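Local coordinates for spike protein P5 (PDB 1YQ5) that forms, together with proteins P31 and P2, the spike complexes at the five-fold vertices of the phage PRD1 capsid and is essential for infectivity, at residues 46-58 against 109-122. Numbering follows the deposited sequence.
Sequences KSAAGIQLAAGKS and CNVLGVVSLDVLKF. Unlike the reference sequence in segment 109-122: V115 (reference Pro).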
loop_
_atom_site.group_PDB
_atom_site.type_symbol
_atom_site.label_atom_id
_atom_site.label_comp_id
_atom_site.label_asym_id
_atom_site.label_seq_id
_atom_site.Cartn_x
_atom_site.Cartn_y
_atom_site.Cartn_z
ATOM N N LYS A 46 -13.368 -16.883 3.172
ATOM C CA LYS A 46 -12.123 -17.640 3.216
ATOM C C LYS A 46 -12.341 -19.064 2.720
ATOM O O LYS A 46 -13.420 -19.634 2.894
ATOM C CB LYS A 46 -11.569 -17.669 4.645
ATOM C CG LYS A 46 -12.486 -18.338 5.670
ATOM C CD LYS A 46 -11.981 -18.113 7.095
ATOM C CE LYS A 46 -12.891 -18.774 8.130
ATOM N NZ LYS A 46 -12.493 -18.418 9.525
ATOM N N SER A 47 -11.315 -19.634 2.099
ATOM C CA SER A 47 -11.399 -20.999 1.592
ATOM C C SER A 47 -9.998 -21.593 1.515
ATOM O O SER A 47 -9.003 -20.900 1.747
ATOM C CB SER A 47 -12.017 -21.018 0.193
ATOM O OG SER A 47 -11.034 -20.697 -0.782
ATOM N N ALA A 48 -9.924 -22.874 1.178
ATOM C CA ALA A 48 -8.644 -23.550 1.057
ATOM C C ALA A 48 -7.828 -22.965 -0.098
ATOM O O ALA A 48 -6.618 -23.139 -0.150
ATOM C CB ALA A 48 -8.863 -25.048 0.839
ATOM N N ALA A 49 -8.498 -22.268 -1.014
ATOM C CA ALA A 49 -7.833 -21.667 -2.174
ATOM C C ALA A 49 -7.347 -20.232 -1.926
ATOM O O ALA A 49 -6.418 -19.766 -2.580
ATOM C CB ALA A 49 -8.772 -21.688 -3.380
ATOM N N GLY A 50 -7.984 -19.545 -0.985
ATOM C CA GLY A 50 -7.617 -18.172 -0.668
ATOM C C GLY A 50 -8.880 -17.457 -0.237
ATOM O O GLY A 50 -9.576 -17.925 0.662
ATOM N N ILE A 51 -9.189 -16.325 -0.859
ATOM C CA ILE A 51 -10.420 -15.618 -0.530
ATOM C C ILE A 51 -11.297 -15.611 -1.776
ATOM O O ILE A 51 -10.928 -15.041 -2.806
ATOM C CB ILE A 51 -10.158 -14.170 -0.068
ATOM C CG1 ILE A 51 -9.397 -14.180 1.260
ATOM C CG2 ILE A 51 -11.485 -13.434 0.111
ATOM C CD1 ILE A 51 -9.130 -12.795 1.826
ATOM N N GLN A 52 -12.449 -16.262 -1.672
ATOM C CA GLN A 52 -13.395 -16.376 -2.776
ATOM C C GLN A 52 -14.219 -15.112 -2.988
ATOM O O GLN A 52 -14.643 -14.466 -2.027
ATOM C CB GLN A 52 -14.382 -17.520 -2.514
ATOM C CG GLN A 52 -13.771 -18.880 -2.199
ATOM C CD GLN A 52 -13.131 -19.524 -3.406
ATOM O OE1 GLN A 52 -13.638 -19.410 -4.527
ATOM N NE2 GLN A 52 -12.026 -20.221 -3.189
ATOM N N LEU A 53 -14.448 -14.768 -4.252
ATOM C CA LEU A 53 -15.282 -13.619 -4.593
ATOM C C LEU A 53 -16.573 -14.214 -5.140
ATOM O O LEU A 53 -16.546 -14.965 -6.113
ATOM C CB LEU A 53 -14.627 -12.742 -5.664
ATOM C CG LEU A 53 -13.626 -11.688 -5.177
ATOM C CD1 LEU A 53 -12.405 -12.366 -4.582
ATOM C CD2 LEU A 53 -13.230 -10.789 -6.337
ATOM N N ALA A 54 -17.696 -13.889 -4.504
ATOM C CA ALA A 54 -18.996 -14.410 -4.925
ATOM C C ALA A 54 -19.389 -13.907 -6.311
ATOM O O ALA A 54 -18.960 -12.835 -6.742
ATOM C CB ALA A 54 -20.066 -14.024 -3.906
ATOM N N ALA A 55 -20.210 -14.689 -7.006
ATOM C CA ALA A 55 -20.668 -14.329 -8.340
ATOM C C ALA A 55 -21.340 -12.960 -8.310
ATOM O O ALA A 55 -22.040 -12.626 -7.357
ATOM C CB ALA A 55 -21.652 -15.384 -8.855
ATOM N N GLY A 56 -21.116 -12.172 -9.357
ATOM C CA GLY A 56 -21.717 -10.855 -9.437
ATOM C C GLY A 56 -20.965 -9.777 -8.679
ATOM O O GLY A 56 -21.415 -8.632 -8.632
ATOM N N LYS A 57 -19.813 -10.121 -8.110
ATOM C CA LYS A 57 -19.037 -9.158 -7.332
ATOM C C LYS A 57 -17.854 -8.499 -8.047
ATOM O O LYS A 57 -16.856 -8.169 -7.410
ATOM C CB LYS A 57 -18.543 -9.813 -6.034
ATOM C CG LYS A 57 -19.651 -10.181 -5.041
ATOM C CD LYS A 57 -20.304 -8.942 -4.439
ATOM C CE LYS A 57 -21.463 -9.303 -3.514
ATOM N NZ LYS A 57 -22.045 -8.082 -2.867
ATOM N N SER A 58 -17.951 -8.302 -9.359
ATOM C CA SER A 58 -16.860 -7.647 -10.075
ATOM C C SER A 58 -16.737 -6.231 -9.515
ATOM O O SER A 58 -17.729 -5.641 -9.091
ATOM C CB SER A 58 -17.156 -7.581 -11.577
ATOM O OG SER A 58 -17.107 -8.867 -12.167
ATOM N N CYS A 109 -11.152 -6.384 -10.046
ATOM C CA CYS A 109 -11.337 -7.825 -10.145
ATOM C C CYS A 109 -12.559 -8.165 -10.973
ATOM O O CYS A 109 -13.672 -7.726 -10.665
ATOM C CB CYS A 109 -11.518 -8.449 -8.755
ATOM S SG CYS A 109 -10.094 -8.318 -7.661
ATOM N N ASN A 110 -12.352 -8.940 -12.028
ATOM C CA ASN A 110 -13.466 -9.375 -12.849
ATOM C C ASN A 110 -13.877 -10.725 -12.281
ATOM O O ASN A 110 -13.042 -11.617 -12.126
ATOM C CB ASN A 110 -13.048 -9.540 -14.312
ATOM C CG ASN A 110 -14.179 -10.062 -15.176
ATOM O OD1 ASN A 110 -15.274 -9.505 -15.178
ATOM N ND2 ASN A 110 -13.922 -11.136 -15.909
ATOM N N VAL A 111 -15.154 -10.869 -11.949
ATOM C CA VAL A 111 -15.652 -12.124 -11.406
ATOM C C VAL A 111 -16.400 -12.851 -12.516
ATOM O O VAL A 111 -17.422 -12.375 -13.000
ATOM C CB VAL A 111 -16.597 -11.871 -10.217
ATOM C CG1 VAL A 111 -17.205 -13.187 -9.738
ATOM C CG2 VAL A 111 -15.818 -11.202 -9.085
ATOM N N LEU A 112 -15.873 -14.001 -12.921
ATOM C CA LEU A 112 -16.463 -14.790 -13.994
ATOM C C LEU A 112 -17.677 -15.601 -13.563
ATOM O O LEU A 112 -18.496 -15.990 -14.396
ATOM C CB LEU A 112 -15.412 -15.742 -14.567
ATOM C CG LEU A 112 -14.169 -15.089 -15.173
ATOM C CD1 LEU A 112 -13.072 -16.125 -15.346
ATOM C CD2 LEU A 112 -14.525 -14.448 -16.508
ATOM N N GLY A 113 -17.801 -15.852 -12.265
ATOM C CA GLY A 113 -18.909 -16.658 -11.788
ATOM C C GLY A 113 -18.472 -18.116 -11.753
ATOM O O GLY A 113 -19.294 -19.031 -11.819
ATOM N N VAL A 114 -17.161 -18.322 -11.667
ATOM C CA VAL A 114 -16.569 -19.656 -11.599
ATOM C C VAL A 114 -15.761 -19.638 -10.305
ATOM O O VAL A 114 -14.661 -19.082 -10.253
ATOM C CB VAL A 114 -15.638 -19.912 -12.798
ATOM C CG1 VAL A 114 -15.093 -21.339 -12.749
ATOM C CG2 VAL A 114 -16.397 -19.679 -14.093
ATOM N N VAL A 115 -16.320 -20.242 -9.262
ATOM C CA VAL A 115 -15.689 -20.231 -7.946
ATOM C C VAL A 115 -14.193 -20.513 -7.929
ATOM O O VAL A 115 -13.426 -19.755 -7.331
ATOM C CB VAL A 115 -16.402 -21.203 -6.961
ATOM C CG1 VAL A 115 -17.902 -20.959 -6.992
ATOM C CG2 VAL A 115 -16.093 -22.645 -7.311
ATOM N N SER A 116 -13.769 -21.583 -8.591
ATOM C CA SER A 116 -12.357 -21.932 -8.595
ATOM C C SER A 116 -11.457 -20.920 -9.302
ATOM O O SER A 116 -10.243 -20.944 -9.122
ATOM C CB SER A 116 -12.173 -23.326 -9.194
ATOM O OG SER A 116 -12.734 -24.301 -8.329
ATOM N N LEU A 117 -12.047 -20.032 -10.096
ATOM C CA LEU A 117 -11.272 -19.011 -10.803
ATOM C C LEU A 117 -11.337 -17.638 -10.125
ATOM O O LEU A 117 -10.362 -16.877 -10.158
ATOM C CB LEU A 117 -11.768 -18.867 -12.243
ATOM C CG LEU A 117 -11.576 -20.073 -13.158
ATOM C CD1 LEU A 117 -12.214 -19.798 -14.514
ATOM C CD2 LEU A 117 -10.090 -20.366 -13.303
ATOM N N ASP A 118 -12.483 -17.323 -9.525
ATOM C CA ASP A 118 -12.678 -16.035 -8.859
ATOM C C ASP A 118 -12.191 -16.079 -7.417
ATOM O O ASP A 118 -12.984 -16.022 -6.475
ATOM C CB ASP A 118 -14.160 -15.642 -8.892
ATOM C CG ASP A 118 -14.726 -15.627 -10.299
ATOM O OD1 ASP A 118 -13.989 -15.235 -11.227
ATOM O OD2 ASP A 118 -15.911 -15.991 -10.474
ATOM N N VAL A 119 -10.878 -16.166 -7.248
ATOM C CA VAL A 119 -10.306 -16.240 -5.915
ATOM C C VAL A 119 -9.004 -15.465 -5.788
ATOM O O VAL A 119 -8.136 -15.535 -6.653
ATOM C CB VAL A 119 -10.040 -17.714 -5.510
ATOM C CG1 VAL A 119 -9.143 -18.382 -6.538
ATOM C CG2 VAL A 119 -9.384 -17.775 -4.129
ATOM N N LEU A 120 -8.890 -14.709 -4.705
ATOM C CA LEU A 120 -7.679 -13.953 -4.430
ATOM C C LEU A 120 -6.745 -14.949 -3.752
ATOM O O LEU A 120 -7.109 -15.546 -2.734
ATOM C CB LEU A 120 -7.984 -12.792 -3.482
ATOM C CG LEU A 120 -8.803 -11.636 -4.064
ATOM C CD1 LEU A 120 -9.303 -10.740 -2.945
ATOM C CD2 LEU A 120 -7.941 -10.849 -5.041
ATOM N N LYS A 121 -5.558 -15.141 -4.320
ATOM C CA LYS A 121 -4.593 -16.075 -3.751
ATOM C C LYS A 121 -3.467 -15.312 -3.060
ATOM O O LYS A 121 -2.981 -14.304 -3.575
ATOM C CB LYS A 121 -4.031 -16.980 -4.847
ATOM C CG LYS A 121 -5.084 -17.864 -5.516
ATOM C CD LYS A 121 -4.468 -18.740 -6.598
ATOM C CE LYS A 121 -5.500 -19.679 -7.209
ATOM N NZ LYS A 121 -4.899 -20.556 -8.255
ATOM N N PHE A 122 -3.056 -15.796 -1.893
ATOM C CA PHE A 122 -2.010 -15.135 -1.123
ATOM C C PHE A 122 -0.838 -16.046 -0.781
ATOM O O PHE A 122 -1.016 -17.245 -0.537
ATOM C CB PHE A 122 -2.586 -14.581 0.189
ATOM C CG PHE A 122 -3.733 -13.632 -0.000
ATOM C CD1 PHE A 122 -5.018 -14.107 -0.256
ATOM C CD2 PHE A 122 -3.528 -12.256 0.067
ATOM C CE1 PHE A 122 -6.084 -13.227 -0.441
ATOM C CE2 PHE A 122 -4.584 -11.366 -0.117
ATOM C CZ PHE A 122 -5.868 -11.855 -0.373
HETATM O O HOH W 1 -4.244 -18.468 -1.392
HETATM O O HOH W 2 -17.613 -16.355 -8.347
HETATM O O HOH W 3 -19.987 -12.560 -11.873
#
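I51 and L120 form an antiparallel hydrogen-bonded pair: I51 N donates to L120 O at 2.9 Å and L120 N returns a bond to I51 O, after which L53 N reaches D118 O at 2.9 Å with an N-H...O angle of 167°. Farther along, the S58 hydroxyl oxygen OG takes the almost straight bond from V111 N (2.8 Å). D118 shows how one carboxylate can shape a loop: OD1 accepts from L112 N, while OD2 receives G113 N at its syn lone pair and V114 N from above the carboxylate plane. A water joins OD2 to L53 O, linking this folded loop to the opposing strand.

In the beta jelly roll of this C-terminal domain, strand 51-53 lies between strands 44-46 and 119-126, and the side chains of I51, L53 and L120 meet strands of the other sheet. With its CG beside the backbone N (chi1 -85°), L53 splits its branches, CD1 lying 3.7 Å from L120 CG and CD2 against both C109 CB and V111 CG2. I51 CD1 approaches F122 CE1 obliquely at 3.8 Å. On the turn side, V111 CG1 rests 3.5 Å from A54 O, beside the type II turn from A54 to K57, whose lysine ammonium pairs with D5.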